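Local structure of chitinase (Thermococcus chitonophagus, 5XSW) at residues I38-T43 against N64-D69; G107-Y112 against V311-N316; K137-P142 against R450-T455; V144-N149 against M387-I392. The protein probably hydrolyses chitin as an endochitinase, this C-terminal part of a longer protein holding a glycan in its pocket. One frame throughout, in Å; residues are numbered along the deposited sequence.

Overall arrangement
Interaction 1 lies in the N-terminal beta-sandwich and the other three involve the helical part that follows, where the glycan binds. Interaction 1 is partly buried and built from regular backbone bonds, with apolar side chains on one face of the sheet. Interaction 2, about 21 Å away between centres, is a small surface contact of amide, hydroxyl and water beside the start of helix 313-321. Interaction 3 is buried and rich in tyrosine, with one aspartate, one arginine and bridging waters. Interaction 4 is a surface contact of two loops made by apolar groups, a methionine sulfur and a glutamine amide. Interactions 3 and 4 touch: Arg450 of helix 449-461 packs on Val144 and Ile392.

Interaction 1: I38-T43 against N64-D69; sequences ITFETT and NLVTID
Val66 O is gripped twice from the facing strand, by Phe40 N at 3.0 Å and by a CA-H contact from Thr39. This is regular antiparallel pairing within one sheet of the N-terminal beta-sandwich: strand 32-41 runs against strand 65-69, with Ile38-Ile68 and Phe40-Val66 as hydrogen-bonded pairs and Thr39-Thr67 and Glu41-Leu65 as non-hydrogen-bonded ones. The return bond, Val66 N to Phe40 O, is 2.8 Å long and nearly straight at 173°. On the buried face Phe40 CG sits between its own backbone N and carbonyl carbon (chi1 66°), and the ring lies beside Val66. Val66 CB stands over one ring face, 3.8 Å from the centroid of the Phe40 ring, a CH-pi contact, while Ile68 CD1 comes in the ring plane at the edge, 3.8 Å from Phe40 CE2. Val46 and Ile49 of strand 45-51, in the other sheet, meet Val66. On the more exposed face Thr39 CG2 lies 3.6 Å from Thr67 OG1, the two side chains pointing the same way, and Leu65 CD1 rests against Thr39 CB. Where the strands give way to turns, Thr42 N still bonds Asn64 O at 2.9 Å.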
# COMPACT_ATOMS: atom_id res chain seq x y z
N ILE A 38 1.02 27.39 7.66
CA ILE A 38 0.25 28.31 8.53
C ILE A 38 0.46 29.69 7.86
O ILE A 38 1.59 30.05 7.55
CB ILE A 38 0.76 28.37 9.97
CG1 ILE A 38 0.81 26.99 10.65
CG2 ILE A 38 -0.14 29.29 10.87
CD1 ILE A 38 2.18 26.35 10.52
N THR A 39 -0.60 30.45 7.62
CA THR A 39 -0.38 31.80 7.09
C THR A 39 -0.75 32.84 8.15
O THR A 39 -1.58 32.61 9.04
CB THR A 39 -1.20 32.09 5.83
OG1 THR A 39 -2.58 31.76 6.04
CG2 THR A 39 -0.66 31.34 4.60
N PHE A 40 -0.14 34.01 8.05
CA PHE A 40 -0.69 35.13 8.81
C PHE A 40 -0.34 36.41 8.05
O PHE A 40 0.40 36.38 7.08
CB PHE A 40 -0.15 35.15 10.25
CG PHE A 40 1.36 35.43 10.33
CD1 PHE A 40 1.84 36.75 10.40
CD2 PHE A 40 2.28 34.39 10.35
CE1 PHE A 40 3.24 37.01 10.50
CE2 PHE A 40 3.66 34.61 10.44
CZ PHE A 40 4.16 35.96 10.52
N GLU A 41 -0.90 37.53 8.51
CA GLU A 41 -0.67 38.80 7.83
C GLU A 41 0.03 39.78 8.77
O GLU A 41 -0.20 39.75 9.97
CB GLU A 41 -1.99 39.36 7.30
CG GLU A 41 -2.49 38.57 6.09
CD GLU A 41 -3.97 38.85 5.75
OE1 GLU A 41 -4.34 38.70 4.57
OE2 GLU A 41 -4.78 39.20 6.64
N THR A 42 0.93 40.56 8.20
CA THR A 42 1.52 41.71 8.88
C THR A 42 2.01 42.72 7.83
O THR A 42 2.38 42.34 6.70
CB THR A 42 2.67 41.28 9.79
OG1 THR A 42 3.32 42.44 10.33
CG2 THR A 42 3.71 40.44 8.99
N THR A 43 1.97 44.01 8.17
CA THR A 43 2.58 45.04 7.31
C THR A 43 4.01 45.30 7.77
O THR A 43 4.76 46.03 7.12
CB THR A 43 1.77 46.37 7.37
OG1 THR A 43 1.62 46.77 8.74
CG2 THR A 43 0.40 46.17 6.78
N ASN A 64 1.73 41.37 2.33
CA ASN A 64 1.36 41.32 3.74
C ASN A 64 1.19 39.87 4.26
O ASN A 64 0.96 39.66 5.45
CB ASN A 64 0.07 42.12 3.95
CG ASN A 64 0.26 43.64 3.62
OD1 ASN A 64 1.37 44.19 3.69
ND2 ASN A 64 -0.83 44.30 3.24
N LEU A 65 1.32 38.90 3.35
CA LEU A 65 1.04 37.46 3.65
C LEU A 65 2.31 36.67 3.93
O LEU A 65 3.17 36.57 3.06
CB LEU A 65 0.33 36.80 2.48
CG LEU A 65 -0.15 35.36 2.78
CD1 LEU A 65 -1.16 35.43 3.92
CD2 LEU A 65 -0.78 34.76 1.53
N VAL A 66 2.42 36.14 5.15
CA VAL A 66 3.58 35.32 5.53
C VAL A 66 3.11 33.84 5.57
O VAL A 66 2.06 33.54 6.12
CB VAL A 66 4.15 35.73 6.91
CG1 VAL A 66 5.37 34.86 7.29
CG2 VAL A 66 4.59 37.23 6.91
N THR A 67 3.88 32.93 4.99
CA THR A 67 3.52 31.49 4.97
C THR A 67 4.60 30.68 5.68
O THR A 67 5.76 30.71 5.24
CB THR A 67 3.37 30.99 3.55
OG1 THR A 67 2.42 31.83 2.87
CG2 THR A 67 2.88 29.45 3.55
N ILE A 68 4.23 30.03 6.78
CA ILE A 68 5.16 29.21 7.53
C ILE A 68 5.01 27.75 7.10
O ILE A 68 3.90 27.22 7.15
CB ILE A 68 4.93 29.30 9.02
CG1 ILE A 68 5.15 30.75 9.53
CG2 ILE A 68 5.88 28.31 9.75
CD1 ILE A 68 4.55 30.91 10.94
N ASP A 69 6.11 27.14 6.69
CA ASP A 69 6.14 25.70 6.30
C ASP A 69 6.87 24.93 7.41
O ASP A 69 8.03 25.20 7.65
CB ASP A 69 6.82 25.56 4.93
CG ASP A 69 6.96 24.08 4.45
OD1 ASP A 69 6.64 23.17 5.20
OD2 ASP A 69 7.44 23.89 3.32

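Interaction 2: G107-Y112 against V311-N316; sequences GESIIY and VGDKYN
Asn316 and Ser109 carry most of this contact, with Ile111 alongside. Asn316 ND2 gives a hydrogen bond of 3.0 Å to Ser109 O. The carbonyl oxygen lies almost in the amide plane of Asn316, whereas the nitrogen stands well above the carbonyl plane of Ser109, 37° out of it. The other end of the amide is used as well: Asn316 OD1 accepts from Tyr308 OH of helix 288-311, and the two bonds together fix the rotation of the group. Ile111 crosses the amide at a slant and brings CD1 to 3.4 Å from Asn316 OD1.

Ser109 is the third residue of a type I beta turn, Gly107 to Ile110, in the loop that leaves the beta-sandwich. It faces the start of helix 313-321, which is set off from helix 288-311 by Gly312 with its positive phi (48°). Ser109 OG lies between its own backbone N and carbonyl carbon (chi1 68°) and meets a water 2.8 Å away. That water accepts from Asn316 N and donates to Gly312 O at 2.6 Å, so it joins both ends of the first helical turn to the serine. Nearby, Ser109 OG and Asp313 OD1 are 3.5 Å apart, a weak hydrogen bond at most, and Ser109 CB packs 3.6 Å from Asn316 ND2.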
# COMPACT_ATOMS: atom_id res chain seq x y z
N GLY A 107 -7.61 19.66 0.28
CA GLY A 107 -8.07 20.78 -0.54
C GLY A 107 -9.25 21.41 0.16
O GLY A 107 -10.25 20.75 0.39
N GLU A 108 -9.13 22.69 0.48
CA GLU A 108 -10.20 23.40 1.19
C GLU A 108 -11.47 23.53 0.33
O GLU A 108 -12.57 23.63 0.85
CB GLU A 108 -9.66 24.79 1.63
CG GLU A 108 -8.51 24.66 2.66
CD GLU A 108 -7.82 25.98 3.03
OE1 GLU A 108 -8.16 27.01 2.42
OE2 GLU A 108 -6.92 25.98 3.91
N SER A 109 -11.33 23.51 -0.98
CA SER A 109 -12.49 23.72 -1.86
C SER A 109 -13.12 22.43 -2.43
O SER A 109 -13.86 22.46 -3.44
CB SER A 109 -12.06 24.63 -3.00
OG SER A 109 -11.15 23.95 -3.85
N ILE A 110 -12.81 21.29 -1.84
CA ILE A 110 -13.28 20.06 -2.45
C ILE A 110 -14.78 20.04 -2.45
O ILE A 110 -15.44 20.42 -1.44
CB ILE A 110 -12.70 18.81 -1.69
CG1 ILE A 110 -13.13 17.54 -2.42
CG2 ILE A 110 -13.12 18.78 -0.22
CD1 ILE A 110 -12.12 16.31 -2.05
N ILE A 111 -15.34 19.65 -3.59
CA ILE A 111 -16.80 19.61 -3.74
C ILE A 111 -17.40 18.25 -3.39
O ILE A 111 -17.07 17.24 -4.05
CB ILE A 111 -17.23 19.97 -5.16
CG1 ILE A 111 -16.78 21.42 -5.53
CG2 ILE A 111 -18.82 19.76 -5.33
CD1 ILE A 111 -16.88 21.66 -7.05
N TYR A 112 -18.26 18.21 -2.37
CA TYR A 112 -19.01 16.99 -2.06
C TYR A 112 -20.50 17.34 -2.17
O TYR A 112 -21.05 17.89 -1.25
CB TYR A 112 -18.69 16.47 -0.64
CG TYR A 112 -17.38 15.69 -0.62
CD1 TYR A 112 -17.27 14.49 -1.35
CD2 TYR A 112 -16.27 16.17 0.07
CE1 TYR A 112 -16.02 13.76 -1.37
CE2 TYR A 112 -15.04 15.46 0.06
CZ TYR A 112 -14.96 14.24 -0.66
OH TYR A 112 -13.76 13.54 -0.67
N VAL A 311 -3.26 20.43 -5.77
CA VAL A 311 -3.40 21.52 -6.75
C VAL A 311 -4.42 22.61 -6.29
O VAL A 311 -4.54 23.65 -6.94
CB VAL A 311 -3.79 20.99 -8.14
CG1 VAL A 311 -2.83 19.86 -8.55
CG2 VAL A 311 -5.21 20.51 -8.18
N GLY A 312 -5.09 22.37 -5.17
CA GLY A 312 -6.07 23.27 -4.61
C GLY A 312 -7.09 23.79 -5.61
O GLY A 312 -7.75 23.01 -6.34
N ASP A 313 -7.21 25.12 -5.67
CA ASP A 313 -8.25 25.79 -6.48
C ASP A 313 -8.20 25.44 -7.95
O ASP A 313 -9.20 25.48 -8.65
CB ASP A 313 -8.14 27.31 -6.30
CG ASP A 313 -8.77 27.79 -4.99
OD1 ASP A 313 -9.64 27.05 -4.44
OD2 ASP A 313 -8.40 28.90 -4.52
N LYS A 314 -7.02 25.09 -8.43
CA LYS A 314 -6.91 24.68 -9.83
C LYS A 314 -7.76 23.46 -10.19
O LYS A 314 -8.13 23.28 -11.37
CB LYS A 314 -5.43 24.41 -10.13
CG LYS A 314 -5.01 24.55 -11.57
CD LYS A 314 -3.48 24.75 -11.77
CE LYS A 314 -3.16 24.98 -13.32
NZ LYS A 314 -1.71 25.20 -13.77
N TYR A 315 -8.08 22.62 -9.21
CA TYR A 315 -8.90 21.42 -9.54
C TYR A 315 -10.30 21.83 -10.01
O TYR A 315 -10.77 21.39 -11.04
CB TYR A 315 -9.02 20.48 -8.31
CG TYR A 315 -9.57 19.10 -8.63
CD1 TYR A 315 -10.92 18.89 -8.77
CD2 TYR A 315 -8.69 17.98 -8.83
CE1 TYR A 315 -11.44 17.59 -9.05
CE2 TYR A 315 -9.20 16.70 -9.11
CZ TYR A 315 -10.56 16.51 -9.21
OH TYR A 315 -11.05 15.25 -9.49
N ASN A 316 -10.97 22.66 -9.23
CA ASN A 316 -12.31 23.14 -9.68
C ASN A 316 -12.24 24.00 -10.98
O ASN A 316 -13.13 23.97 -11.81
CB ASN A 316 -12.98 23.94 -8.55
CG ASN A 316 -13.36 23.04 -7.37
OD1 ASN A 316 -13.54 21.84 -7.57
ND2 ASN A 316 -13.44 23.59 -6.17
O HOH W 1 -10.30 23.39 -6.45

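Interaction 3: K137-P142 against R450-T455; sequences KSYYDP and RYDFLT
Tyr139 OH donates to Asp452 OD1 at 2.7 Å, meeting the lone pair that points away from the other carboxylate oxygen. The setting is the end of helix 136-139 packed against the first turns of helix 449-461 in the helical part of the chain. Tyr139 CG is anti to its backbone N (chi1 -174°); the tyrosine and aspartate side chains cross at about a right angle, while the ring and carboxylate planes are 36° apart. Thr455 OG1 sits at the ring edge, 3.5 Å from Tyr139 CE2, and the neighbouring Tyr140 ring takes Tyr139 CD1 over its centre, 3.5 Å above the plane. At the other end of the contact Arg450, extended from CG to NE, reaches Pro142 O through NH2 at 3.1 Å; the oxygen lies near the guanidinium plane, but the nitrogen stands far above the carbonyl plane of Pro142. Between these two bonds Tyr451 presses CD1 to 3.4 Å from Tyr139 O, and its OH lies over the centre of the Arg450 guanidinium, with Arg450 CG over the centre of one face of the Tyr451 ring.

Waters make the next layer. One donates to both Tyr139 O and Tyr451 O and stands over the centre of the Tyr139 ring; another accepts from Tyr140 OH and donates to Asp452 OD1; a third links Pro142 O with Arg450 NH1. Farther out, Gln161 accepts from Arg450 NH2 and donates to Tyr139 O and Asp141 O. Asp452 OD2 is held by Ser448 N and Trp442 NE1, which position the carboxylate for the tyrosine.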
# COMPACT_ATOMS: atom_id res chain seq x y z
N LYS A 137 -45.46 12.74 -3.56
CA LYS A 137 -45.67 12.49 -4.97
C LYS A 137 -44.31 12.31 -5.70
O LYS A 137 -44.17 11.49 -6.63
CB LYS A 137 -46.45 13.63 -5.61
CG LYS A 137 -46.62 13.47 -7.12
CD LYS A 137 -47.97 14.00 -7.62
CE LYS A 137 -47.77 15.12 -8.64
NZ LYS A 137 -47.10 16.33 -8.05
N SER A 138 -43.36 13.16 -5.33
CA SER A 138 -42.01 13.09 -5.88
C SER A 138 -41.26 11.85 -5.32
O SER A 138 -40.61 11.12 -6.05
CB SER A 138 -41.28 14.38 -5.59
OG SER A 138 -39.94 14.31 -6.08
N TYR A 139 -41.42 11.59 -4.03
CA TYR A 139 -40.72 10.50 -3.37
C TYR A 139 -41.05 9.15 -4.03
O TYR A 139 -40.13 8.36 -4.22
CB TYR A 139 -41.06 10.50 -1.88
CG TYR A 139 -40.33 9.51 -0.96
CD1 TYR A 139 -40.77 8.19 -0.84
CD2 TYR A 139 -39.27 9.93 -0.15
CE1 TYR A 139 -40.14 7.27 0.07
CE2 TYR A 139 -38.63 9.04 0.73
CZ TYR A 139 -39.09 7.72 0.81
OH TYR A 139 -38.50 6.86 1.69
N TYR A 140 -42.32 8.93 -4.45
CA TYR A 140 -42.75 7.62 -4.98
C TYR A 140 -42.90 7.61 -6.46
O TYR A 140 -43.29 6.61 -7.02
CB TYR A 140 -44.07 7.13 -4.33
CG TYR A 140 -43.97 6.85 -2.87
CD1 TYR A 140 -43.32 5.70 -2.40
CD2 TYR A 140 -44.53 7.71 -1.93
CE1 TYR A 140 -43.23 5.44 -1.03
CE2 TYR A 140 -44.40 7.47 -0.54
CZ TYR A 140 -43.77 6.32 -0.11
OH TYR A 140 -43.64 6.04 1.24
N ASP A 141 -42.54 8.71 -7.12
CA ASP A 141 -42.69 8.83 -8.55
C ASP A 141 -41.77 7.86 -9.31
O ASP A 141 -40.54 7.88 -9.15
CB ASP A 141 -42.39 10.28 -8.96
CG ASP A 141 -42.65 10.54 -10.43
OD1 ASP A 141 -42.95 9.60 -11.21
OD2 ASP A 141 -42.54 11.72 -10.83
N PRO A 142 -42.37 6.99 -10.13
CA PRO A 142 -41.50 6.01 -10.79
C PRO A 142 -40.81 6.55 -12.03
O PRO A 142 -40.02 5.83 -12.61
CB PRO A 142 -42.47 4.88 -11.18
CG PRO A 142 -43.84 5.60 -11.31
CD PRO A 142 -43.81 6.69 -10.26
N ARG A 450 -34.93 1.00 -3.67
CA ARG A 450 -34.96 2.15 -4.56
C ARG A 450 -35.56 3.42 -3.89
O ARG A 450 -34.97 4.52 -3.94
CB ARG A 450 -35.76 1.81 -5.83
CG ARG A 450 -35.81 3.01 -6.78
CD ARG A 450 -36.57 2.72 -8.04
NE ARG A 450 -37.00 3.97 -8.66
CZ ARG A 450 -37.61 4.04 -9.85
NH1 ARG A 450 -37.82 2.95 -10.58
NH2 ARG A 450 -37.98 5.22 -10.31
N TYR A 451 -36.71 3.26 -3.23
CA TYR A 451 -37.47 4.44 -2.74
C TYR A 451 -37.12 4.86 -1.33
O TYR A 451 -37.16 6.05 -0.99
CB TYR A 451 -38.99 4.15 -2.87
CG TYR A 451 -39.43 4.03 -4.31
CD1 TYR A 451 -39.60 5.15 -5.10
CD2 TYR A 451 -39.56 2.79 -4.90
CE1 TYR A 451 -39.96 5.03 -6.44
CE2 TYR A 451 -39.93 2.66 -6.23
CZ TYR A 451 -40.12 3.77 -6.99
OH TYR A 451 -40.49 3.61 -8.31
N ASP A 452 -36.77 3.89 -0.47
CA ASP A 452 -36.60 4.18 0.94
C ASP A 452 -35.18 4.17 1.49
O ASP A 452 -34.93 4.72 2.57
CB ASP A 452 -37.40 3.16 1.76
CG ASP A 452 -38.88 3.22 1.47
OD1 ASP A 452 -39.44 4.34 1.45
OD2 ASP A 452 -39.46 2.14 1.23
N PHE A 453 -34.27 3.43 0.87
CA PHE A 453 -33.03 3.19 1.63
C PHE A 453 -32.16 4.45 1.84
O PHE A 453 -31.49 4.57 2.87
CB PHE A 453 -32.19 2.02 0.98
CG PHE A 453 -31.08 1.54 1.89
CD1 PHE A 453 -31.37 0.96 3.10
CD2 PHE A 453 -29.73 1.69 1.53
CE1 PHE A 453 -30.35 0.55 4.00
CE2 PHE A 453 -28.70 1.28 2.38
CZ PHE A 453 -29.00 0.70 3.62
N LEU A 454 -32.15 5.41 0.91
CA LEU A 454 -31.39 6.63 1.20
C LEU A 454 -31.93 7.37 2.43
O LEU A 454 -31.16 7.94 3.21
CB LEU A 454 -31.41 7.62 0.02
CG LEU A 454 -30.52 7.24 -1.17
CD1 LEU A 454 -30.60 8.34 -2.29
CD2 LEU A 454 -29.05 7.06 -0.65
N THR A 455 -33.24 7.32 2.61
CA THR A 455 -33.84 8.01 3.80
C THR A 455 -33.41 7.28 5.09
O THR A 455 -33.03 7.90 6.09
CB THR A 455 -35.37 8.10 3.63
OG1 THR A 455 -35.66 8.97 2.52
CG2 THR A 455 -36.01 8.74 4.91
O HOH W 2 -37.73 8.17 -2.79
O HOH W 3 -42.00 4.04 1.91
O HOH W 4 -39.61 3.11 -12.96

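Interaction 4: V144-N149 against M387-I392; sequences VKPHQN and METERI
Chi2 of Met387 (-62°) places SD on the side of the facing loop, and chi2 of Gln148 (-65°) turns CD back, the two side chains crossing. Gln148 NE2 lies 3.5 Å from Met387 SD; its hydrogen bonds go to His147 O in its own loop, 2.8 Å away and in the amide plane, and to Ala383 O of helix 374-386, so the amide is held in place beside the sulfur. Pro146 CB also packs on the thioether, 4.0 Å from Met387 SD, and Pro146 CD touches Thr389 CG2. Farther along, the two methyls of Val144 reach different parts of 387-392: CG1 comes within 3.5 Å of Glu388 O, and CG2 lies 3.8 Å from Ile392 CG1, the valine and isoleucine side chains sliding past each other in opposite directions. Within the second loop Glu388 OE2 accepts from Arg391 N at 2.8 Å, on the lone pair away from the other carboxylate oxygen, tying the loop to itself. The whole is irregular loop-on-loop packing at the surface of the helical domain, just after helix 374-386, whose first residue, His374, lines the glycan pocket.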
# COMPACT_ATOMS: atom_id res chain seq x y z
N VAL A 144 -38.21 8.04 -14.38
CA VAL A 144 -36.76 8.11 -14.29
C VAL A 144 -36.22 9.21 -15.19
O VAL A 144 -36.52 9.24 -16.35
CB VAL A 144 -36.11 6.75 -14.72
CG1 VAL A 144 -34.57 6.85 -14.77
CG2 VAL A 144 -36.58 5.63 -13.78
N LYS A 145 -35.42 10.09 -14.63
CA LYS A 145 -34.79 11.16 -15.40
C LYS A 145 -33.35 10.78 -15.81
O LYS A 145 -32.48 10.75 -14.96
CB LYS A 145 -34.76 12.43 -14.54
CG LYS A 145 -34.06 13.63 -15.18
CD LYS A 145 -34.08 14.89 -14.28
CE LYS A 145 -33.04 14.80 -13.14
NZ LYS A 145 -32.60 16.13 -12.58
N PRO A 146 -33.10 10.46 -17.09
CA PRO A 146 -31.71 10.13 -17.45
C PRO A 146 -30.72 11.24 -17.09
O PRO A 146 -31.09 12.43 -17.00
CB PRO A 146 -31.75 9.92 -18.97
CG PRO A 146 -33.09 10.48 -19.43
CD PRO A 146 -34.00 10.54 -18.26
N HIS A 147 -29.47 10.85 -16.87
CA HIS A 147 -28.44 11.81 -16.46
C HIS A 147 -27.08 11.39 -17.02
O HIS A 147 -26.98 10.42 -17.74
CB HIS A 147 -28.37 11.91 -14.95
CG HIS A 147 -28.01 10.61 -14.27
ND1 HIS A 147 -26.74 10.34 -13.78
CD2 HIS A 147 -28.74 9.48 -14.03
CE1 HIS A 147 -26.72 9.14 -13.22
NE2 HIS A 147 -27.92 8.59 -13.37
N GLN A 148 -26.04 12.15 -16.71
CA GLN A 148 -24.73 11.80 -17.27
C GLN A 148 -23.64 11.99 -16.21
O GLN A 148 -22.50 12.37 -16.52
CB GLN A 148 -24.46 12.66 -18.55
CG GLN A 148 -25.20 12.08 -19.84
CD GLN A 148 -24.72 10.65 -20.34
OE1 GLN A 148 -23.92 10.57 -21.28
NE2 GLN A 148 -25.26 9.54 -19.74
N ASN A 149 -23.96 11.74 -14.95
CA ASN A 149 -22.92 11.84 -13.90
C ASN A 149 -21.84 10.74 -14.07
O ASN A 149 -22.16 9.60 -14.45
CB ASN A 149 -23.53 11.73 -12.50
CG ASN A 149 -24.42 12.93 -12.14
OD1 ASN A 149 -23.94 13.94 -11.63
ND2 ASN A 149 -25.69 12.78 -12.35
N MET A 387 -28.20 6.51 -18.53
CA MET A 387 -29.32 6.75 -19.48
C MET A 387 -30.48 5.77 -19.32
O MET A 387 -31.52 5.93 -19.98
CB MET A 387 -28.84 6.66 -20.93
CG MET A 387 -27.77 7.67 -21.30
SD MET A 387 -28.46 9.34 -21.11
CE MET A 387 -29.64 9.35 -22.49
N GLU A 388 -30.31 4.72 -18.51
CA GLU A 388 -31.30 3.65 -18.47
C GLU A 388 -32.57 4.16 -17.76
O GLU A 388 -32.47 4.76 -16.70
CB GLU A 388 -30.76 2.42 -17.74
CG GLU A 388 -31.80 1.32 -17.52
CD GLU A 388 -32.23 0.62 -18.81
OE1 GLU A 388 -31.44 0.57 -19.77
OE2 GLU A 388 -33.37 0.07 -18.87
N THR A 389 -33.73 3.95 -18.36
CA THR A 389 -34.98 4.34 -17.70
C THR A 389 -35.93 3.18 -17.45
O THR A 389 -36.74 3.23 -16.55
CB THR A 389 -35.73 5.41 -18.51
OG1 THR A 389 -36.02 4.92 -19.82
CG2 THR A 389 -34.90 6.66 -18.61
N GLU A 390 -35.88 2.19 -18.32
CA GLU A 390 -36.75 1.02 -18.25
C GLU A 390 -36.53 0.01 -17.13
O GLU A 390 -37.48 -0.51 -16.58
CB GLU A 390 -36.81 0.33 -19.60
CG GLU A 390 -37.30 1.25 -20.69
CD GLU A 390 -37.66 0.52 -21.96
OE1 GLU A 390 -37.56 -0.73 -21.98
OE2 GLU A 390 -38.04 1.19 -22.93
N ARG A 391 -35.28 -0.31 -16.85
CA ARG A 391 -34.97 -1.35 -15.89
C ARG A 391 -34.09 -0.78 -14.78
O ARG A 391 -32.90 -0.61 -14.96
CB ARG A 391 -34.23 -2.48 -16.61
CG ARG A 391 -34.52 -3.87 -16.12
CD ARG A 391 -34.19 -4.93 -17.16
NE ARG A 391 -32.87 -4.71 -17.75
CZ ARG A 391 -32.41 -5.34 -18.82
NH1 ARG A 391 -33.15 -6.25 -19.43
NH2 ARG A 391 -31.20 -5.06 -19.27
N ILE A 392 -34.68 -0.54 -13.62
CA ILE A 392 -33.98 0.08 -12.52
C ILE A 392 -33.99 -0.87 -11.35
O ILE A 392 -35.03 -1.40 -11.00
CB ILE A 392 -34.63 1.40 -12.07
CG1 ILE A 392 -34.72 2.38 -13.22
CG2 ILE A 392 -33.85 2.01 -10.93
CD1 ILE A 392 -33.45 2.50 -14.02